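Local coordinates for telethonin (Homo sapiens, PDB 1YA5), which mediates the antiparallel assembly of two titin molecules at the sarcomeric Z-disk by binding their N-terminal Ig-like domains, here through its N-terminal part, at residues C[23-27]-C[62-66]. The protein carries 4 engineered substitutions. Sequence-based numbering, arbitrary orientation.
Sequences AEWKD and QRSPW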
loop_
_atom_site.group_PDB
_atom_site.type_symbol
_atom_site.label_atom_id
_atom_site.label_comp_id
_atom_site.label_asym_id
_atom_site.label_seq_id
_atom_site.Cartn_x
_atom_site.Cartn_y
_atom_site.Cartn_z
ATOM N N ALA C 23 13.995 18.552 5.101
ATOM C CA ALA C 23 13.576 17.535 4.129
ATOM C C ALA C 23 12.088 17.276 4.336
ATOM O O ALA C 23 11.623 17.109 5.472
ATOM C CB ALA C 23 14.387 16.232 4.323
ATOM N N GLU C 24 11.330 17.299 3.245
ATOM C CA GLU C 24 9.933 16.875 3.256
ATOM C C GLU C 24 9.733 15.867 2.120
ATOM O O GLU C 24 10.149 16.123 0.987
ATOM C CB GLU C 24 9.004 18.088 3.082
ATOM C CG GLU C 24 7.750 18.067 3.968
ATOM C CD GLU C 24 6.513 18.720 3.320
ATOM O OE1 GLU C 24 5.448 18.054 3.218
ATOM O OE2 GLU C 24 6.606 19.898 2.911
ATOM N N TRP C 25 9.110 14.721 2.415
ATOM C CA TRP C 25 8.800 13.798 1.334
ATOM C C TRP C 25 7.484 13.016 1.405
ATOM O O TRP C 25 6.965 12.663 2.466
ATOM C CB TRP C 25 9.958 12.852 1.079
ATOM C CG TRP C 25 10.191 11.857 2.159
ATOM C CD1 TRP C 25 9.796 10.555 2.172
ATOM C CD2 TRP C 25 10.904 12.075 3.379
ATOM N NE1 TRP C 25 10.232 9.934 3.319
ATOM C CE2 TRP C 25 10.916 10.844 4.081
ATOM C CE3 TRP C 25 11.545 13.190 3.945
ATOM C CZ2 TRP C 25 11.554 10.690 5.317
ATOM C CZ3 TRP C 25 12.168 13.039 5.181
ATOM C CH2 TRP C 25 12.170 11.795 5.852
ATOM N N LYS C 26 6.944 12.732 0.214
ATOM C CA LYS C 26 5.790 11.868 0.043
ATOM C C LYS C 26 6.214 10.497 0.495
ATOM O O LYS C 26 6.988 9.848 -0.193
ATOM C CB LYS C 26 5.386 11.827 -1.422
ATOM C CG LYS C 26 4.815 13.134 -1.923
ATOM C CD LYS C 26 4.513 13.064 -3.421
ATOM C CE LYS C 26 3.351 13.981 -3.815
ATOM N NZ LYS C 26 3.816 15.372 -4.028
ATOM N N ASP C 27 5.746 10.055 1.656
ATOM C CA ASP C 27 6.302 8.839 2.268
ATOM C C ASP C 27 5.468 7.616 1.944
ATOM O O ASP C 27 5.969 6.641 1.381
ATOM C CB ASP C 27 6.405 9.011 3.783
ATOM C CG ASP C 27 6.821 7.734 4.505
ATOM O OD1 ASP C 27 6.650 6.624 3.949
ATOM O OD2 ASP C 27 7.311 7.828 5.642
ATOM N N GLN C 62 4.889 2.808 -0.270
ATOM C CA GLN C 62 5.760 3.572 0.610
ATOM C C GLN C 62 7.184 3.695 0.025
ATOM O O GLN C 62 7.739 2.734 -0.488
ATOM C CB GLN C 62 5.826 2.863 1.950
ATOM C CG GLN C 62 7.027 3.188 2.760
ATOM C CD GLN C 62 6.764 3.032 4.218
ATOM O OE1 GLN C 62 6.342 3.983 4.892
ATOM N NE2 GLN C 62 7.007 1.819 4.739
ATOM N N ARG C 63 7.762 4.889 0.111
ATOM C CA ARG C 63 9.118 5.159 -0.398
ATOM C C ARG C 63 9.956 5.895 0.634
ATOM O O ARG C 63 9.456 6.345 1.678
ATOM C CB ARG C 63 9.063 5.987 -1.694
ATOM C CG ARG C 63 8.336 7.309 -1.544
ATOM C CD ARG C 63 7.913 7.921 -2.910
ATOM N NE ARG C 63 6.707 7.310 -3.475
ATOM C CZ ARG C 63 5.534 7.282 -2.847
ATOM N NH1 ARG C 63 5.431 7.829 -1.653
ATOM N NH2 ARG C 63 4.465 6.711 -3.388
ATOM N N SER C 64 11.244 6.015 0.360
ATOM C CA SER C 64 12.118 6.643 1.331
ATOM C C SER C 64 13.302 7.332 0.686
ATOM O O SER C 64 13.574 7.163 -0.513
ATOM C CB SER C 64 12.569 5.642 2.389
ATOM O OG SER C 64 13.367 4.612 1.835
ATOM N N PRO C 65 14.009 8.140 1.483
ATOM C CA PRO C 65 15.245 8.747 1.019
ATOM C C PRO C 65 16.352 7.706 0.890
ATOM O O PRO C 65 17.152 7.811 -0.020
ATOM C CB PRO C 65 15.584 9.761 2.109
ATOM C CG PRO C 65 14.391 9.847 2.974
ATOM C CD PRO C 65 13.669 8.543 2.858
ATOM N N TRP C 66 16.430 6.714 1.766
ATOM C CA TRP C 66 17.497 5.729 1.566
ATOM C C TRP C 66 17.167 4.620 0.551
ATOM O O TRP C 66 17.652 3.500 0.679
ATOM C CB TRP C 66 17.961 5.129 2.885
ATOM C CG TRP C 66 16.868 4.619 3.756
ATOM C CD1 TRP C 66 16.580 3.317 4.031
ATOM C CD2 TRP C 66 15.910 5.400 4.489
ATOM N NE1 TRP C 66 15.522 3.234 4.896
ATOM C CE2 TRP C 66 15.080 4.496 5.185
ATOM C CE3 TRP C 66 15.674 6.771 4.622
ATOM C CZ2 TRP C 66 14.039 4.919 6.020
ATOM C CZ3 TRP C 66 14.635 7.194 5.442
ATOM C CH2 TRP C 66 13.830 6.269 6.132
#
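Two hydrogen bonds, both given by Arg63, show how a chain leaving a sheet can still be tied to the neighbouring strand. Arg63 N donates to Asp27 O at 2.8 Å with a nearly straight angle, while the side chain folds back so that Arg63 NH1 reaches Lys26 O at 2.9 Å; backbone and guanidinium thus take up successive carbonyls. Gln62 CA adds a CA-H...O contact of 3.2 Å to Asp27 O. Strands 19-33 and 49-62 are antiparallel neighbours in telethonin's extended sheet, and the contact lies where 49-62 ends and the chain turns toward strand 68-73. Beyond the polar pairs, the two segments diverge and packing takes over: Pro65 lies over one face of the Trp25 indole, a CH-pi contact with Pro65 CG 3.9 Å from the centroid of the Trp25 six-membered ring. Both titin chains close in here. Val182 of one packs on Trp25 and Arg63, and Ser14 N of the other hydrogen-bonds Asp27 OD2, which also bonds Ser8 OG on strand 4-14.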